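Local coordinates for protein MNMC2 (Aquifex aeolicus, PDB 3VYW) that acts as a tRNA methyltransferase, using S-adenosylmethionine to complete the methylaminomethyl modification of the wobble uridine, without the oxidase domain usually fused to it, at residues V29-R32 / E33-F37; V113-K116 / H117-E120. All coordinates share one frame; numbering follows the deposited sequence.

Contact 1 (V29-R32 / E33-F37)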
loop_
_atom_site.group_PDB
_atom_site.type_symbol
_atom_site.label_atom_id
_atom_site.label_comp_id
_atom_site.label_asym_id
_atom_site.label_seq_id
_atom_site.Cartn_x
_atom_site.Cartn_y
_atom_site.Cartn_z
ATOM N N VAL A 29 -27.951 -5.770 -2.492
ATOM C CA VAL A 29 -26.681 -6.001 -3.092
ATOM C C VAL A 29 -25.543 -5.237 -2.475
ATOM O O VAL A 29 -24.517 -5.793 -2.244
ATOM C CB VAL A 29 -26.732 -5.706 -4.570
ATOM C CG1 VAL A 29 -25.350 -5.645 -5.129
ATOM C CG2 VAL A 29 -27.506 -6.774 -5.270
ATOM N N ILE A 30 -25.723 -3.975 -2.179
ATOM C CA ILE A 30 -24.684 -3.236 -1.535
ATOM C C ILE A 30 -24.368 -3.823 -0.206
ATOM O O ILE A 30 -23.248 -3.949 0.137
ATOM C CB ILE A 30 -25.102 -1.799 -1.253
ATOM C CG1 ILE A 30 -25.545 -1.088 -2.509
ATOM C CG2 ILE A 30 -23.975 -1.038 -0.615
ATOM C CD1 ILE A 30 -24.505 -1.044 -3.579
ATOM N N LEU A 31 -25.367 -4.168 0.563
ATOM C CA LEU A 31 -25.117 -4.740 1.858
ATOM C C LEU A 31 -24.395 -6.050 1.777
ATOM O O LEU A 31 -23.503 -6.303 2.525
ATOM C CB LEU A 31 -26.402 -4.911 2.640
ATOM C CG LEU A 31 -26.315 -5.580 3.994
ATOM C CD1 LEU A 31 -25.506 -4.792 4.972
ATOM C CD2 LEU A 31 -27.690 -5.756 4.537
ATOM N N ARG A 32 -24.772 -6.875 0.836
ATOM C CA ARG A 32 -24.142 -8.136 0.702
ATOM C C ARG A 32 -22.675 -8.019 0.385
ATOM O O ARG A 32 -21.880 -8.664 0.996
ATOM C CB ARG A 32 -24.833 -8.874 -0.399
ATOM C CG ARG A 32 -24.339 -10.265 -0.593
ATOM C CD ARG A 32 -25.082 -10.919 -1.711
ATOM N NE ARG A 32 -24.606 -10.460 -2.996
ATOM C CZ ARG A 32 -25.385 -10.202 -4.024
ATOM N NH1 ARG A 32 -26.683 -10.343 -3.918
ATOM N NH2 ARG A 32 -24.859 -9.802 -5.147
ATOM N N GLU A 33 -22.316 -7.192 -0.568
ATOM C CA GLU A 33 -20.933 -6.907 -0.838
ATOM C C GLU A 33 -20.198 -6.183 0.286
ATOM O O GLU A 33 -19.071 -6.451 0.544
ATOM C CB GLU A 33 -20.765 -6.206 -2.175
ATOM C CG GLU A 33 -21.377 -6.938 -3.330
ATOM C CD GLU A 33 -20.999 -8.396 -3.406
ATOM O OE1 GLU A 33 -19.856 -8.747 -3.164
ATOM O OE2 GLU A 33 -21.854 -9.206 -3.720
ATOM N N PHE A 34 -20.845 -5.262 0.957
ATOM C CA PHE A 34 -20.214 -4.555 2.034
ATOM C C PHE A 34 -19.851 -5.524 3.122
ATOM O O PHE A 34 -18.808 -5.459 3.672
ATOM C CB PHE A 34 -21.154 -3.475 2.551
ATOM C CG PHE A 34 -20.564 -2.566 3.565
ATOM C CD1 PHE A 34 -19.352 -1.983 3.365
ATOM C CD2 PHE A 34 -21.255 -2.263 4.710
ATOM C CE1 PHE A 34 -18.825 -1.123 4.285
ATOM C CE2 PHE A 34 -20.739 -1.402 5.626
ATOM C CZ PHE A 34 -19.517 -0.833 5.424
ATOM N N LEU A 35 -20.736 -6.434 3.425
ATOM C CA LEU A 35 -20.459 -7.432 4.411
ATOM C C LEU A 35 -19.327 -8.334 4.019
ATOM O O LEU A 35 -18.503 -8.670 4.807
ATOM C CB LEU A 35 -21.690 -8.268 4.624
ATOM C CG LEU A 35 -22.836 -7.580 5.297
ATOM C CD1 LEU A 35 -23.943 -8.545 5.564
ATOM C CD2 LEU A 35 -22.384 -6.932 6.571
ATOM N N ARG A 36 -19.310 -8.759 2.786
ATOM C CA ARG A 36 -18.200 -9.522 2.288
ATOM C C ARG A 36 -16.828 -8.834 2.158
ATOM O O ARG A 36 -15.843 -9.436 2.418
ATOM C CB ARG A 36 -18.611 -10.325 1.064
ATOM C CG ARG A 36 -17.824 -10.062 -0.164
ATOM C CD ARG A 36 -17.907 -11.184 -1.130
ATOM N NE ARG A 36 -19.176 -11.220 -1.788
ATOM C CZ ARG A 36 -19.770 -12.329 -2.133
ATOM N NH1 ARG A 36 -19.215 -13.481 -1.888
ATOM N NH2 ARG A 36 -20.921 -12.277 -2.705
ATOM N N PHE A 37 -16.777 -7.584 1.745
ATOM C CA PHE A 37 -15.509 -6.912 1.523
ATOM C C PHE A 37 -14.915 -6.109 2.644
ATOM O O PHE A 37 -13.788 -5.796 2.596
ATOM C CB PHE A 37 -15.600 -5.998 0.327
ATOM C CG PHE A 37 -15.801 -6.703 -0.943
ATOM C CD1 PHE A 37 -16.593 -6.183 -1.894
ATOM C CD2 PHE A 37 -15.214 -7.887 -1.166
ATOM C CE1 PHE A 37 -16.801 -6.843 -3.059
ATOM C CE2 PHE A 37 -15.405 -8.555 -2.334
ATOM C CZ PHE A 37 -16.199 -8.031 -3.283
#

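Contact 2 (V113-K116 / H117-E120)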
loop_
_atom_site.group_PDB
_atom_site.type_symbol
_atom_site.label_atom_id
_atom_site.label_comp_id
_atom_site.label_asym_id
_atom_site.label_seq_id
_atom_site.Cartn_x
_atom_site.Cartn_y
_atom_site.Cartn_z
ATOM N N VAL A 113 14.987 -4.992 3.748
ATOM C CA VAL A 113 15.412 -5.751 2.613
ATOM C C VAL A 113 16.047 -4.872 1.568
ATOM O O VAL A 113 17.022 -5.229 0.998
ATOM C CB VAL A 113 14.268 -6.586 2.057
ATOM C CG1 VAL A 113 14.605 -7.136 0.707
ATOM C CG2 VAL A 113 13.971 -7.700 3.008
ATOM N N ALA A 114 15.491 -3.715 1.338
ATOM C CA ALA A 114 16.072 -2.810 0.406
ATOM C C ALA A 114 17.441 -2.344 0.815
ATOM O O ALA A 114 18.335 -2.321 0.026
ATOM C CB ALA A 114 15.158 -1.626 0.235
ATOM N N LEU A 115 17.597 -1.955 2.057
ATOM C CA LEU A 115 18.850 -1.439 2.536
ATOM C C LEU A 115 19.948 -2.450 2.472
ATOM O O LEU A 115 21.051 -2.115 2.228
ATOM C CB LEU A 115 18.729 -0.873 3.927
ATOM C CG LEU A 115 17.954 0.392 4.155
ATOM C CD1 LEU A 115 17.855 0.626 5.633
ATOM C CD2 LEU A 115 18.577 1.576 3.491
ATOM N N LYS A 116 19.662 -3.701 2.705
ATOM C CA LYS A 116 20.702 -4.673 2.543
ATOM C C LYS A 116 21.223 -4.768 1.125
ATOM O O LYS A 116 22.395 -4.802 0.899
ATOM C CB LYS A 116 20.206 -6.028 2.981
ATOM C CG LYS A 116 21.323 -6.970 3.329
ATOM C CD LYS A 116 21.001 -8.380 2.925
ATOM C CE LYS A 116 22.239 -9.228 2.949
ATOM N NZ LYS A 116 22.907 -9.193 4.262
ATOM N N HIS A 117 20.335 -4.855 0.168
ATOM C CA HIS A 117 20.703 -4.805 -1.203
ATOM C C HIS A 117 21.249 -3.520 -1.658
ATOM O O HIS A 117 22.179 -3.491 -2.412
ATOM C CB HIS A 117 19.548 -5.241 -2.048
ATOM C CG HIS A 117 19.135 -6.626 -1.760
ATOM N ND1 HIS A 117 19.402 -7.621 -2.560
ATOM C CD2 HIS A 117 18.540 -7.165 -0.660
ATOM C CE1 HIS A 117 18.963 -8.740 -2.024
ATOM N NE2 HIS A 117 18.436 -8.452 -0.860
ATOM N N LEU A 118 20.695 -2.420 -1.233
ATOM C CA LEU A 118 21.203 -1.189 -1.739
ATOM C C LEU A 118 22.634 -1.033 -1.344
ATOM O O LEU A 118 23.440 -0.615 -2.123
ATOM C CB LEU A 118 20.451 -0.038 -1.134
ATOM C CG LEU A 118 19.117 0.255 -1.737
ATOM C CD1 LEU A 118 18.436 1.286 -0.885
ATOM C CD2 LEU A 118 19.354 0.797 -3.111
ATOM N N TRP A 119 22.929 -1.298 -0.092
ATOM C CA TRP A 119 24.276 -1.261 0.376
ATOM C C TRP A 119 25.203 -2.300 -0.171
ATOM O O TRP A 119 26.368 -2.056 -0.307
ATOM C CB TRP A 119 24.353 -1.077 1.871
ATOM C CG TRP A 119 23.968 0.307 2.258
ATOM C CD1 TRP A 119 24.162 1.450 1.547
ATOM C CD2 TRP A 119 23.273 0.724 3.441
ATOM N NE1 TRP A 119 23.664 2.508 2.200
ATOM C CE2 TRP A 119 23.123 2.138 3.338
ATOM C CE3 TRP A 119 22.789 0.087 4.546
ATOM C CZ2 TRP A 119 22.510 2.869 4.306
ATOM C CZ3 TRP A 119 22.171 0.834 5.511
ATOM C CH2 TRP A 119 22.034 2.190 5.390
ATOM N N GLU A 120 24.733 -3.474 -0.485
ATOM C CA GLU A 120 25.624 -4.418 -1.091
ATOM C C GLU A 120 26.074 -3.867 -2.409
ATOM O O GLU A 120 27.214 -3.972 -2.760
ATOM C CB GLU A 120 24.944 -5.762 -1.274
ATOM C CG GLU A 120 24.429 -6.316 0.029
ATOM C CD GLU A 120 24.153 -7.796 0.010
ATOM O OE1 GLU A 120 23.305 -8.250 -0.761
ATOM O OE2 GLU A 120 24.759 -8.503 0.805
#

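Contact 1 (V29-R32 / E33-F37)
Arg32 and Glu33 run side by side off the helix, yet their flat ends stand almost upright to one another, the guanidinium and carboxylate planes 78° apart. Arg32 NE gives its hydrogen to Glu33 OE2 at 3.1 Å, approaching the anti side of the carboxylate, and NH2 adds a weak bond to the same oxygen. From the following turn Arg36 lies alongside Arg32 and meets the other oxygen: its NE reaches Glu33 OE1 on the syn side at 2.9 Å, while Arg36 NH2 makes a second, weak bond to OE2. Glu33 and Arg36 form an i, i+3 salt bridge, which shares its carboxylate with the bridge from the adjacent residue Arg32, a network that probably offsets the charge of Arg32 NE and Arg36 NH2, 4.1 Å apart. The bend of Glu33 at chi2 (-50°) turns its carboxylate toward both arginines. All of this lies near the C-terminal end of helix 24-37. On another flank Leu31 CD1 packs against Leu35 CG at 3.9 Å, an i, i+4 apolar pair whose members also touch helix 3-18. Phe34 sends its ring away from the preceding turn, onto Leu293, Leu296 and Ile297 of helix 292-303.

Contact 2 (V113-K116 / H117-E120)
With chi1 near -70° in both residues, Leu115 and Trp119 set their CG atoms opposite the carbonyl carbon, and the two side chains leave successive helical turns side by side. Methyl CD2 of Leu115 thereby comes to rest over one face of the indole, displaced toward its rim. The methyl sits 17° off the ring normal, a CH-pi contact over the six-membered ring. The nearest ring atom to Leu115 CD2 is Trp119 CH2, at 4.0 Å. The indole is also held at its polar edge, where NE1 donates to Leu125 O, and Arg165 adds a cation-pi interaction. Val127 of strand 126-133 touches both Leu115 and Trp119.

These residues belong to helix 109-121, the crossover helix of the beta-alpha-beta unit formed with strands 97-103 and 126-133, a building block of the Rossmann-like methyltransferase fold. Leu118, hydrogen-bonded through its N to Ala114 O at 2.7 Å, turns its side chain to helix 88-94.

One turn before His117, Val113 O lies near the plane of the imidazole, at the edge that carries CD2, 3.0 Å away. The ring runs alongside Val113, whose CG1 is 4.2 Å from His117 CD2, and its NE2 is hydrogen-bonded to the hydroxyl of Tyr147. The backbone bond from His117 N to Val113 O is weak.

Lys116 and Glu120 cross at an angle on the more exposed flank. The lysine chain, bent at chi2 and chi4, leaves Lys116 NZ 4.0 Å from Glu120 OE2, a salt bridge that is long and doubtful. The stronger partner is Pro146 O, to which Lys116 NZ donates a hydrogen bond.

Overall arrangement
Contacts 1 and 2 illustrate how the same i to i+3 and i to i+4 spacing, in two separate helices, serves different surroundings. They lie on opposite sides of the chain's centre, their own centres 42 Å apart and their nearest atoms about 28 Å apart, and do not touch. In contact 2 the side chain of Val113 is about 8 Å from bound S-adenosylmethionine and about 5 Å from that of Tyr109, which binds it at the start of the same helix. Contact 1 sits in the N-terminal helical region, beside the C-terminal helix; there the side chain of Phe34 is about 11 Å from that of Glu202, another cofactor-binding residue.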